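Local coordinates for cell wall surface anchor family protein (Streptococcus agalactiae serogroup V, PDB 3PF2) that forms the backbone (major) subunit of a Group B Streptococcus type 1 pilus, here as a calcium-binding C-terminal fragment of Ig-like domains, at residues A[144-149]-A[179-184]; A[253-258]-A[290-295]; A[265-270]-A[285-290]. All coordinates share one frame; numbering follows the deposited sequence.

Contacts 1 and 2 are mostly buried, whereas contact 3 sits nearer the surface: its Tyr-268, Leu-270, Phe-288 and Val-290 are buried, but Glu-285 and Glu-287 are exposed. Contact 1 joins a loop of the Cna-B-like region to strand 178-190 by a single direct hydrogen bond, a water and the packing of Leu-146. Contact 2 is held by side-chain packing between two strand ends and the loops that follow them, and contact 3 by six backbone bonds of a hairpin plus apolar packing on its buried face. Val-290 belongs to both contacts 2 and 3. Gly-182 O accepts from Leu-253 N (2.8 Å), tying contact 1 to contact 2. Contact 3 is nested within the loop closed by contact 2.

Contact 1: A[144-149]-A[179-184]; sequences AVLGKA and VHTGGK
Leu-146 lies across Thr-181 and the two glycines that follow it, and its side chain can be traced atom by atom. Leu-146 CB sits 4.1 Å from Gly-182 CA. Chi1 (-57°) puts CG anti to the carbonyl carbon. From CG the two methyls diverge: Leu-146 CD1 lies against the Gly-183 backbone, 3.7 Å from its CA, while Leu-146 CD2 meets the methyl CG2 of Thr-181, also at 3.7 Å, the two side chains crossing obliquely. Ala-144 CB touches the same threonine methyl more loosely. The polar branch of Thr-181 turns elsewhere, OG1 bonding to Tyr-23 O.

Residues 145-148 form a type II beta turn, closed by Lys-148 N to Val-145 O and carrying Gly-147 at positive phi (87°). The turn lies just ahead of strand 150-151, which pairs antiparallel with strand 178-190, a long strand that also pairs with strand 247-253. From the turn, Gly-147 N donates to Thr-181 O at 2.8 Å, nearly straight (166°) and in the carbonyl plane. Beside this bond a water accepts from Thr-181 N at 2.9 Å and lies 2.8 Å from Val-145 O and 2.7 Å from Lys-148 O, bridging turn and strand. His-180 CB packs against Lys-148 O, while His-180 ND1 bonds to Glu-178 OE1 and NE2 to Ala-256 O.

Contact 2: A[253-258]-A[290-295]; sequences LAYAVD and VSQTSY
Tyr-255 lays its ring beside the chain from Val-290 to Gln-292, where strand 286-290 of the prealbumin-like domain gives way to a type I beta turn, residues 291-294. The tight part lies at the base of the tyrosine, where Tyr-255 CB comes within 3.2 Å of Val-290 O. The same Tyr-255 CB packs on Val-290 CG1 at 3.8 Å, the two side chains crossing at about a right angle. Tyr-255 CG stands between the backbone N and the carbonyl carbon (chi1 75°), and from it the ring runs beside residues 290-292. Farther along the ring, the carbonyl carbon of Ser-291 lies over one face, 3.6 Å above the plane and offset toward the rim, and Tyr-255 CE1 approaches Gln-292 N obliquely at 3.4 Å. The ring thus packs chiefly on backbone atoms of residues 290-292.

Val-290 also reaches the end of strand 247-253. Its CG1 methyl meets Leu-253 O at 3.7 Å, whereas Val-290 CG2 and Leu-253 CD1 stand farther apart, at 4.2 Å.

The looser side begins at the phenol. Partly exposed Gln-292 has CB 3.9 Å from Tyr-255 OH, and its extended chain leads away from the 253-258 segment. The hydroxyl has its polar partner elsewhere, in Ala-261 O. The turn is braced from within: Thr-293 N donates to Ser-291 OG in an ST turn, and Ser-291 N donates almost straight (173°) to Ser-294 OG, at 2.8 Å.

Contact 3: A[265-270]-A[285-290]; sequences AVTYKL and EIEFTV
Phe-288 CG stands between backbone N and carbonyl carbon (chi1 66°), a position that directs the ring toward Tyr-268, whose own CG is anti to its carbonyl carbon. Tyr-268 CB lies over one face of the Phe-288 ring, a CH-pi contact in which CB is 3.9 Å from the ring centroid and 29° off its normal. The two rings are near parallel (27°) but slid apart, so they barely overlap. Leu-270 crosses Phe-288 at about a right angle, Leu-270 CG meeting Phe-288 CE2 at 3.8 Å, and the Tyr-268 ring touches Val-290 CG2 through CD2 at 3.7 Å.

Strands 266-270 and 286-290 are antiparallel neighbours in a hairpin at one side of a four-strand sheet. Val-266/Val-290, Tyr-268/Phe-288 and Leu-270/Ile-286 are hydrogen-bonded pairs, each with two N-H to O=C bonds; Leu-270 N to Ile-286 O, at 2.7 Å, is the shortest. All six residues turn to the same face, where strands 178-190 and 312-316 supply Phe-186, edge-to-face with Phe-288, and Ile-314, which packs on Leu-270. The Tyr-268 phenol bonds to Ala-254 O.

Thr-267, Lys-269, Glu-287 and Thr-289 occupy the other face. A water links Thr-267 OG1 (2.7 Å) to Glu-287 OE1, to which it donates. Lys-269 and Glu-287 run side by side, Lys-269 CE to Glu-287 OE2 at 3.6 Å, yet Lys-269 NZ stays 4.2 Å from that OE2, beyond a salt bridge, and bonds instead to Ser-207 O. The chemistry thus splits by face: apolar packing closes the domain interior, while on the outer face the nearby opposite charges probably add only a diffuse attraction to the backbone pairing.

Contact 1: A[144-149]-A[179-184]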
ATOM      1  N   ALA A 144      -2.061   8.818  -4.239  1.00 15.26           N
ATOM      2  CA  ALA A 144      -0.636   8.508  -4.182  1.00 14.91           C
ATOM      3  C   ALA A 144       0.141   9.299  -5.226  1.00 14.63           C
ATOM      4  O   ALA A 144      -0.385   9.607  -6.316  1.00 15.87           O
ATOM      5  CB  ALA A 144      -0.420   7.010  -4.402  1.00 15.55           C
ATOM      6  N   VAL A 145       1.389   9.636  -4.908  1.00 13.42           N
ATOM      7  CA  VAL A 145       2.299  10.160  -5.933  1.00 13.27           C
ATOM      8  C   VAL A 145       3.004   8.955  -6.525  1.00 13.13           C
ATOM      9  O   VAL A 145       3.538   8.133  -5.781  1.00 12.80           O
ATOM     10  CB  VAL A 145       3.326  11.159  -5.356  1.00 13.42           C
ATOM     11  CG1 VAL A 145       4.337  11.590  -6.435  1.00 12.31           C
ATOM     12  CG2 VAL A 145       2.625  12.390  -4.849  1.00 13.89           C
ATOM     13  N   LEU A 146       2.986   8.834  -7.854  1.00 12.55           N
ATOM     14  CA  LEU A 146       3.575   7.660  -8.496  1.00 12.60           C
ATOM     15  C   LEU A 146       5.102   7.638  -8.339  1.00 12.48           C
ATOM     16  O   LEU A 146       5.780   8.617  -8.655  1.00 12.44           O
ATOM     17  CB  LEU A 146       3.132   7.557  -9.961  1.00 12.68           C
ATOM     18  CG  LEU A 146       1.613   7.501 -10.187  1.00 12.76           C
ATOM     19  CD1 LEU A 146       1.313   7.228 -11.650  1.00 13.84           C
ATOM     20  CD2 LEU A 146       0.918   6.431  -9.315  1.00 13.76           C
ATOM     21  N   GLY A 147       5.613   6.522  -7.815  1.00 12.51           N
ATOM     22  CA  GLY A 147       7.040   6.335  -7.544  1.00 12.53           C
ATOM     23  C   GLY A 147       7.483   6.849  -6.190  1.00 12.99           C
ATOM     24  O   GLY A 147       8.671   6.772  -5.854  1.00 13.51           O
ATOM     25  N   LYS A 148       6.540   7.377  -5.408  1.00 13.01           N
ATOM     26  CA  LYS A 148       6.872   7.958  -4.093  1.00 13.10           C
ATOM     27  C   LYS A 148       6.590   6.992  -2.947  1.00 13.58           C
ATOM     28  O   LYS A 148       5.574   6.299  -2.952  1.00 14.52           O
ATOM     29  CB  LYS A 148       6.109   9.272  -3.887  1.00 13.35           C
ATOM     30  CG  LYS A 148       6.603  10.099  -2.708  1.00 13.61           C
ATOM     31  CD  LYS A 148       5.765  11.363  -2.571  1.00 16.98           C
ATOM     32  CE  LYS A 148       6.303  12.274  -1.472  1.00 17.44           C
ATOM     33  NZ  LYS A 148       7.554  12.937  -1.897  1.00 20.54           N
ATOM     34  N   ALA A 149       7.489   6.945  -1.958  1.00 12.80           N
ATOM     35  CA  ALA A 149       7.233   6.146  -0.755  1.00 12.32           C
ATOM     36  C   ALA A 149       6.034   6.704   0.020  1.00 12.61           C
ATOM     37  O   ALA A 149       5.940   7.913   0.293  1.00 12.95           O
ATOM     38  CB  ALA A 149       8.460   6.099   0.121  1.00 12.45           C
ATOM     39  N   VAL A 179       4.937   1.823   1.311  1.00  9.28           N
ATOM     40  CA  VAL A 179       4.527   1.202   0.053  1.00  9.12           C
ATOM     41  C   VAL A 179       4.611   2.186  -1.097  1.00  9.37           C
ATOM     42  O   VAL A 179       4.669   3.413  -0.906  1.00  9.74           O
ATOM     43  CB  VAL A 179       3.102   0.598   0.127  1.00  9.03           C
ATOM     44  CG1 VAL A 179       3.049  -0.526   1.140  1.00  8.62           C
ATOM     45  CG2 VAL A 179       2.049   1.699   0.444  1.00  8.52           C
ATOM     46  N   HIS A 180       4.573   1.662  -2.316  1.00  9.61           N
ATOM     47  CA  HIS A 180       4.673   2.539  -3.485  1.00  9.91           C
ATOM     48  C   HIS A 180       3.971   1.891  -4.655  1.00 10.40           C
ATOM     49  O   HIS A 180       3.858   0.661  -4.704  1.00  9.88           O
ATOM     50  CB  HIS A 180       6.142   2.775  -3.837  1.00 10.84           C
ATOM     51  CG  HIS A 180       6.980   1.552  -3.663  1.00  9.41           C
ATOM     52  ND1 HIS A 180       7.652   1.276  -2.488  1.00  9.87           N
ATOM     53  CD2 HIS A 180       7.199   0.494  -4.482  1.00 11.09           C
ATOM     54  CE1 HIS A 180       8.270   0.118  -2.602  1.00  9.31           C
ATOM     55  NE2 HIS A 180       7.997  -0.390  -3.795  1.00 10.26           N
ATOM     56  N   THR A 181       3.550   2.739  -5.592  1.00 10.80           N
ATOM     57  CA  THR A 181       2.912   2.328  -6.843  1.00 10.73           C
ATOM     58  C   THR A 181       3.454   3.247  -7.933  1.00 10.86           C
ATOM     59  O   THR A 181       3.938   4.321  -7.622  1.00 11.26           O
ATOM     60  CB  THR A 181       1.356   2.411  -6.729  1.00 11.53           C
ATOM     61  OG1 THR A 181       0.748   1.714  -7.823  1.00 10.62           O
ATOM     62  CG2 THR A 181       0.829   3.849  -6.673  1.00 10.85           C
ATOM     63  N   GLY A 182       3.369   2.821  -9.200  1.00  9.82           N
ATOM     64  CA  GLY A 182       3.975   3.559 -10.307  1.00 10.39           C
ATOM     65  C   GLY A 182       3.063   3.746 -11.503  1.00 10.20           C
ATOM     66  O   GLY A 182       1.900   3.355 -11.478  1.00 10.89           O
ATOM     67  N   GLY A 183       3.605   4.335 -12.564  1.00 10.98           N
ATOM     68  CA  GLY A 183       2.841   4.596 -13.776  1.00 10.72           C
ATOM     69  C   GLY A 183       3.734   4.666 -14.995  1.00 10.83           C
ATOM     70  O   GLY A 183       4.964   4.575 -14.888  1.00 10.49           O
ATOM     71  N   LYS A 184       3.121   4.827 -16.159  1.00 10.05           N
ATOM     72  CA  LYS A 184       3.888   4.965 -17.393  1.00 10.02           C
ATOM     73  C   LYS A 184       3.169   5.878 -18.369  1.00 10.44           C
ATOM     74  O   LYS A 184       1.942   5.910 -18.398  1.00 10.57           O
ATOM     75  CB  LYS A 184       4.141   3.594 -18.036  1.00 10.34           C
ATOM     76  CG  LYS A 184       5.074   3.654 -19.249  1.00 10.87           C
ATOM     77  CD  LYS A 184       6.561   3.905 -18.868  1.00 11.18           C
ATOM     78  CE  LYS A 184       7.389   4.024 -20.159  1.00 12.51           C
ATOM     79  NZ  LYS A 184       8.759   4.524 -19.880  1.00 11.69           N
TER
HETATM   80  O   HOH W   1       3.677   5.499  -4.722  1.00 12.62           O

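Contact 2: A[253-258]-A[290-295]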
ATOM      1  N   LEU A 253       0.290   1.046 -11.297  1.00 11.26           N
ATOM      2  CA  LEU A 253       0.773  -0.329 -11.351  1.00 11.18           C
ATOM      3  C   LEU A 253       1.951  -0.590 -10.418  1.00 11.06           C
ATOM      4  O   LEU A 253       2.849   0.245 -10.281  1.00 11.65           O
ATOM      5  CB  LEU A 253       1.191  -0.709 -12.775  1.00 11.72           C
ATOM      6  CG  LEU A 253       0.120  -0.537 -13.846  1.00 11.21           C
ATOM      7  CD1 LEU A 253       0.783  -0.768 -15.211  1.00 11.91           C
ATOM      8  CD2 LEU A 253      -1.086  -1.475 -13.637  1.00 12.93           C
ATOM      9  N   ALA A 254       1.969  -1.786  -9.830  1.00 11.11           N
ATOM     10  CA  ALA A 254       3.049  -2.178  -8.922  1.00 10.27           C
ATOM     11  C   ALA A 254       4.414  -2.141  -9.594  1.00 10.74           C
ATOM     12  O   ALA A 254       4.542  -2.490 -10.759  1.00  9.98           O
ATOM     13  CB  ALA A 254       2.796  -3.584  -8.369  1.00 10.07           C
ATOM     14  N   TYR A 255       5.431  -1.736  -8.845  1.00 10.68           N
ATOM     15  CA  TYR A 255       6.825  -1.965  -9.242  1.00 10.05           C
ATOM     16  C   TYR A 255       7.561  -2.140  -7.915  1.00  9.75           C
ATOM     17  O   TYR A 255       6.988  -1.853  -6.848  1.00  9.82           O
ATOM     18  CB  TYR A 255       7.391  -0.784 -10.069  1.00 10.58           C
ATOM     19  CG  TYR A 255       7.709   0.417  -9.207  1.00 10.93           C
ATOM     20  CD1 TYR A 255       9.025   0.691  -8.816  1.00 11.38           C
ATOM     21  CD2 TYR A 255       6.685   1.227  -8.716  1.00 11.90           C
ATOM     22  CE1 TYR A 255       9.317   1.760  -7.969  1.00 11.41           C
ATOM     23  CE2 TYR A 255       6.960   2.306  -7.881  1.00 11.52           C
ATOM     24  CZ  TYR A 255       8.282   2.561  -7.509  1.00 11.70           C
ATOM     25  OH  TYR A 255       8.534   3.621  -6.679  1.00 11.88           O
ATOM     26  N   ALA A 256       8.806  -2.603  -7.957  1.00  9.23           N
ATOM     27  CA  ALA A 256       9.585  -2.816  -6.727  1.00  9.17           C
ATOM     28  C   ALA A 256       8.749  -3.559  -5.670  1.00  9.71           C
ATOM     29  O   ALA A 256       8.611  -3.120  -4.522  1.00  9.92           O
ATOM     30  CB  ALA A 256      10.125  -1.473  -6.192  1.00  9.62           C
ATOM     31  N   VAL A 257       8.184  -4.691  -6.092  1.00 10.23           N
ATOM     32  CA  VAL A 257       7.224  -5.457  -5.321  1.00 10.69           C
ATOM     33  C   VAL A 257       7.735  -5.807  -3.910  1.00 10.76           C
ATOM     34  O   VAL A 257       6.997  -5.651  -2.919  1.00 10.82           O
ATOM     35  CB  VAL A 257       6.814  -6.740  -6.107  1.00 10.82           C
ATOM     36  CG1 VAL A 257       5.987  -7.691  -5.258  1.00 11.97           C
ATOM     37  CG2 VAL A 257       6.036  -6.331  -7.382  1.00 12.14           C
ATOM     38  N   ASP A 258       8.991  -6.261  -3.835  1.00 10.74           N
ATOM     39  CA  ASP A 258       9.643  -6.591  -2.565  1.00 10.54           C
ATOM     40  C   ASP A 258      10.924  -5.774  -2.366  1.00 10.77           C
ATOM     41  O   ASP A 258      11.997  -6.316  -2.057  1.00 11.09           O
ATOM     42  CB  ASP A 258       9.951  -8.090  -2.528  1.00 10.98           C
ATOM     43  CG  ASP A 258       8.710  -8.926  -2.413  1.00 12.30           C
ATOM     44  OD1 ASP A 258       7.922  -8.663  -1.479  1.00 11.10           O
ATOM     45  OD2 ASP A 258       8.507  -9.834  -3.253  1.00 11.55           O
ATOM     46  N   VAL A 290       7.638  -0.167 -15.497  1.00 10.75           N
ATOM     47  CA  VAL A 290       7.236   0.770 -14.468  1.00 10.41           C
ATOM     48  C   VAL A 290       8.335   0.777 -13.412  1.00 10.65           C
ATOM     49  O   VAL A 290       8.731  -0.287 -12.913  1.00 10.50           O
ATOM     50  CB  VAL A 290       5.900   0.347 -13.827  1.00  9.74           C
ATOM     51  CG1 VAL A 290       5.558   1.283 -12.652  1.00 10.60           C
ATOM     52  CG2 VAL A 290       4.791   0.395 -14.876  1.00 10.73           C
ATOM     53  N   SER A 291       8.849   1.971 -13.118  1.00 10.74           N
ATOM     54  CA  SER A 291       9.941   2.165 -12.156  1.00 11.52           C
ATOM     55  C   SER A 291       9.617   3.349 -11.257  1.00 11.50           C
ATOM     56  O   SER A 291       8.549   3.940 -11.361  1.00 10.40           O
ATOM     57  CB  SER A 291      11.238   2.464 -12.905  1.00 11.62           C
ATOM     58  OG  SER A 291      11.191   3.769 -13.486  1.00 13.58           O
ATOM     59  N   GLN A 292      10.555   3.730 -10.395  1.00 10.78           N
ATOM     60  CA  GLN A 292      10.346   4.924  -9.587  1.00 11.67           C
ATOM     61  C   GLN A 292      10.133   6.181 -10.443  1.00 11.62           C
ATOM     62  O   GLN A 292       9.380   7.082 -10.059  1.00 12.07           O
ATOM     63  CB  GLN A 292      11.528   5.137  -8.645  1.00 11.52           C
ATOM     64  CG  GLN A 292      11.365   6.374  -7.767  1.00 14.47           C
ATOM     65  CD  GLN A 292      12.529   6.583  -6.838  1.00 18.16           C
ATOM     66  OE1 GLN A 292      13.678   6.458  -7.232  1.00 20.29           O
ATOM     67  NE2 GLN A 292      12.231   6.892  -5.590  1.00 24.24           N
ATOM     68  N   THR A 293      10.770   6.219 -11.610  1.00 11.88           N
ATOM     69  CA  THR A 293      10.840   7.446 -12.403  1.00 12.31           C
ATOM     70  C   THR A 293      10.168   7.355 -13.778  1.00 12.05           C
ATOM     71  O   THR A 293      10.447   8.170 -14.666  1.00 12.77           O
ATOM     72  CB  THR A 293      12.314   7.926 -12.580  1.00 12.37           C
ATOM     73  OG1 THR A 293      13.084   6.891 -13.229  1.00 14.04           O
ATOM     74  CG2 THR A 293      12.938   8.254 -11.227  1.00 14.16           C
ATOM     75  N   SER A 294       9.272   6.392 -13.954  1.00 11.32           N
ATOM     76  CA  SER A 294       8.626   6.195 -15.262  1.00 11.44           C
ATOM     77  C   SER A 294       7.376   7.056 -15.451  1.00 11.21           C
ATOM     78  O   SER A 294       6.755   7.034 -16.514  1.00 10.98           O
ATOM     79  CB  SER A 294       8.316   4.695 -15.495  1.00 10.62           C
ATOM     80  OG  SER A 294       7.570   4.144 -14.422  1.00 11.26           O
ATOM     81  N   TYR A 295       7.003   7.827 -14.424  1.00 11.83           N
ATOM     82  CA  TYR A 295       5.839   8.705 -14.534  1.00 12.59           C
ATOM     83  C   TYR A 295       6.234  10.126 -14.119  1.00 12.47           C
ATOM     84  O   TYR A 295       6.020  11.074 -14.860  1.00 12.83           O
ATOM     85  CB  TYR A 295       4.634   8.204 -13.714  1.00 12.71           C
ATOM     86  CG  TYR A 295       3.366   8.971 -14.072  1.00 12.56           C
ATOM     87  CD1 TYR A 295       2.571   8.574 -15.148  1.00 14.19           C
ATOM     88  CD2 TYR A 295       2.981  10.101 -13.349  1.00 14.13           C
ATOM     89  CE1 TYR A 295       1.423   9.276 -15.492  1.00 14.76           C
ATOM     90  CE2 TYR A 295       1.833  10.804 -13.674  1.00 13.14           C
ATOM     91  CZ  TYR A 295       1.062  10.391 -14.756  1.00 15.78           C
ATOM     92  OH  TYR A 295      -0.078  11.081 -15.095  1.00 14.63           O
TER

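Contact 3: A[265-270]-A[285-290]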
ATOM      1  N   ALA A 265      12.418  -2.229 -11.273  1.00 12.89           N
ATOM      2  CA  ALA A 265      11.293  -2.007 -12.172  1.00 11.70           C
ATOM      3  C   ALA A 265      10.588  -3.317 -12.523  1.00 12.38           C
ATOM      4  O   ALA A 265      11.186  -4.406 -12.457  1.00 12.18           O
ATOM      5  CB  ALA A 265      11.761  -1.293 -13.419  1.00 11.85           C
ATOM      6  N   VAL A 266       9.307  -3.207 -12.880  1.00 10.72           N
ATOM      7  CA  VAL A 266       8.499  -4.352 -13.292  1.00 11.56           C
ATOM      8  C   VAL A 266       8.068  -4.172 -14.740  1.00 11.54           C
ATOM      9  O   VAL A 266       7.657  -3.084 -15.134  1.00 11.68           O
ATOM     10  CB  VAL A 266       7.253  -4.512 -12.381  1.00 11.38           C
ATOM     11  CG1 VAL A 266       6.237  -5.520 -12.952  1.00 10.66           C
ATOM     12  CG2 VAL A 266       7.676  -4.965 -10.992  1.00 12.46           C
ATOM     13  N   THR A 267       8.160  -5.258 -15.508  1.00 11.80           N
ATOM     14  CA  THR A 267       7.759  -5.260 -16.910  1.00 12.30           C
ATOM     15  C   THR A 267       6.274  -5.555 -17.061  1.00 11.62           C
ATOM     16  O   THR A 267       5.731  -6.454 -16.417  1.00 10.94           O
ATOM     17  CB  THR A 267       8.570  -6.307 -17.713  1.00 11.59           C
ATOM     18  OG1 THR A 267       9.947  -5.946 -17.669  1.00 14.03           O
ATOM     19  CG2 THR A 267       8.105  -6.364 -19.187  1.00 14.93           C
ATOM     20  N   TYR A 268       5.623  -4.780 -17.925  1.00 11.44           N
ATOM     21  CA  TYR A 268       4.256  -5.070 -18.353  1.00 10.88           C
ATOM     22  C   TYR A 268       4.255  -5.060 -19.879  1.00 11.63           C
ATOM     23  O   TYR A 268       5.257  -4.742 -20.501  1.00 11.27           O
ATOM     24  CB  TYR A 268       3.281  -4.015 -17.823  1.00 11.01           C
ATOM     25  CG  TYR A 268       3.160  -3.999 -16.316  1.00  9.39           C
ATOM     26  CD1 TYR A 268       2.214  -4.784 -15.671  1.00 11.45           C
ATOM     27  CD2 TYR A 268       4.016  -3.205 -15.537  1.00  9.59           C
ATOM     28  CE1 TYR A 268       2.104  -4.775 -14.277  1.00 11.85           C
ATOM     29  CE2 TYR A 268       3.910  -3.195 -14.138  1.00 10.24           C
ATOM     30  CZ  TYR A 268       2.955  -3.985 -13.529  1.00 10.49           C
ATOM     31  OH  TYR A 268       2.820  -4.005 -12.154  1.00  9.59           O
ATOM     32  N   LYS A 269       3.141  -5.448 -20.473  1.00 11.83           N
ATOM     33  CA  LYS A 269       3.064  -5.523 -21.935  1.00 12.25           C
ATOM     34  C   LYS A 269       1.820  -4.842 -22.455  1.00 11.62           C
ATOM     35  O   LYS A 269       0.795  -4.793 -21.774  1.00 11.33           O
ATOM     36  CB  LYS A 269       3.059  -6.983 -22.381  1.00 13.07           C
ATOM     37  CG  LYS A 269       4.322  -7.713 -22.045  1.00 16.32           C
ATOM     38  CD  LYS A 269       4.301  -9.135 -22.574  1.00 19.47           C
ATOM     39  CE  LYS A 269       5.590  -9.833 -22.147  1.00 23.78           C
ATOM     40  NZ  LYS A 269       5.516 -11.307 -22.411  1.00 26.91           N
ATOM     41  N   LEU A 270       1.908  -4.313 -23.673  1.00 11.43           N
ATOM     42  CA  LEU A 270       0.704  -3.860 -24.380  1.00 11.67           C
ATOM     43  C   LEU A 270       0.542  -4.727 -25.622  1.00 11.99           C
ATOM     44  O   LEU A 270       1.514  -4.982 -26.318  1.00 12.22           O
ATOM     45  CB  LEU A 270       0.834  -2.396 -24.808  1.00 11.45           C
ATOM     46  CG  LEU A 270       0.967  -1.351 -23.700  1.00 11.16           C
ATOM     47  CD1 LEU A 270       1.210   0.006 -24.337  1.00 13.12           C
ATOM     48  CD2 LEU A 270      -0.256  -1.315 -22.837  1.00 12.34           C
ATOM     49  N   GLU A 285       3.901  -8.059 -29.301  1.00 15.84           N
ATOM     50  CA  GLU A 285       3.496  -7.242 -28.161  1.00 15.60           C
ATOM     51  C   GLU A 285       4.612  -6.271 -27.799  1.00 15.21           C
ATOM     52  O   GLU A 285       5.782  -6.487 -28.147  1.00 16.28           O
ATOM     53  CB  GLU A 285       3.100  -8.130 -26.977  1.00 16.08           C
ATOM     54  CG  GLU A 285       1.874  -8.998 -27.313  1.00 18.06           C
ATOM     55  CD  GLU A 285       1.364  -9.885 -26.193  1.00 19.89           C
ATOM     56  OE1 GLU A 285       2.118 -10.172 -25.240  1.00 21.23           O
ATOM     57  OE2 GLU A 285       0.186 -10.328 -26.291  1.00 20.89           O
ATOM     58  N   ILE A 286       4.235  -5.202 -27.114  1.00 14.42           N
ATOM     59  CA  ILE A 286       5.134  -4.102 -26.768  1.00 14.39           C
ATOM     60  C   ILE A 286       5.404  -4.147 -25.271  1.00 14.11           C
ATOM     61  O   ILE A 286       4.470  -4.077 -24.476  1.00 15.31           O
ATOM     62  CB  ILE A 286       4.466  -2.745 -27.086  1.00 14.30           C
ATOM     63  CG1 ILE A 286       4.117  -2.661 -28.583  1.00 15.11           C
ATOM     64  CG2 ILE A 286       5.355  -1.572 -26.603  1.00 15.08           C
ATOM     65  CD1 ILE A 286       2.803  -1.996 -28.858  1.00 15.71           C
ATOM     66  N   GLU A 287       6.669  -4.254 -24.891  1.00 13.56           N
ATOM     67  CA  GLU A 287       7.020  -4.264 -23.472  1.00 12.98           C
ATOM     68  C   GLU A 287       7.265  -2.848 -22.974  1.00 11.89           C
ATOM     69  O   GLU A 287       7.684  -1.974 -23.732  1.00 12.07           O
ATOM     70  CB  GLU A 287       8.243  -5.154 -23.223  1.00 13.97           C
ATOM     71  CG  GLU A 287       7.962  -6.632 -23.459  1.00 18.14           C
ATOM     72  CD  GLU A 287       9.079  -7.560 -22.990  1.00 23.56           C
ATOM     73  OE1 GLU A 287      10.139  -7.077 -22.526  1.00 26.85           O
ATOM     74  OE2 GLU A 287       8.875  -8.793 -23.080  1.00 28.48           O
ATOM     75  N   PHE A 288       6.973  -2.607 -21.696  1.00 11.32           N
ATOM     76  CA  PHE A 288       7.415  -1.378 -21.039  1.00 11.22           C
ATOM     77  C   PHE A 288       7.717  -1.666 -19.589  1.00 11.17           C
ATOM     78  O   PHE A 288       7.332  -2.710 -19.081  1.00 10.88           O
ATOM     79  CB  PHE A 288       6.377  -0.248 -21.157  1.00 11.34           C
ATOM     80  CG  PHE A 288       5.081  -0.496 -20.431  1.00 10.54           C
ATOM     81  CD1 PHE A 288       4.869   0.017 -19.132  1.00 11.83           C
ATOM     82  CD2 PHE A 288       4.042  -1.184 -21.048  1.00 12.44           C
ATOM     83  CE1 PHE A 288       3.646  -0.170 -18.459  1.00 11.05           C
ATOM     84  CE2 PHE A 288       2.812  -1.388 -20.387  1.00 12.43           C
ATOM     85  CZ  PHE A 288       2.607  -0.872 -19.099  1.00 12.68           C
ATOM     86  N   THR A 289       8.420  -0.751 -18.924  1.00 11.40           N
ATOM     87  CA  THR A 289       8.687  -0.946 -17.504  1.00 12.09           C
ATOM     88  C   THR A 289       8.133   0.196 -16.672  1.00 10.97           C
ATOM     89  O   THR A 289       8.136   1.351 -17.100  1.00 11.40           O
ATOM     90  CB  THR A 289      10.175  -1.116 -17.190  1.00 12.10           C
ATOM     91  OG1 THR A 289      10.899  -0.010 -17.729  1.00 14.01           O
ATOM     92  CG2 THR A 289      10.723  -2.409 -17.788  1.00 14.35           C
ATOM     93  N   VAL A 290       7.638  -0.167 -15.497  1.00 10.75           N
ATOM     94  CA  VAL A 290       7.236   0.770 -14.468  1.00 10.41           C
ATOM     95  C   VAL A 290       8.335   0.777 -13.412  1.00 10.65           C
ATOM     96  O   VAL A 290       8.731  -0.287 -12.913  1.00 10.50           O
ATOM     97  CB  VAL A 290       5.900   0.347 -13.827  1.00  9.74           C
ATOM     98  CG1 VAL A 290       5.558   1.283 -12.652  1.00 10.60           C
ATOM     99  CG2 VAL A 290       4.791   0.395 -14.876  1.00 10.73           C
TER
HETATM  100  O   HOH W   2      11.019  -5.467 -20.075  1.00 38.81           O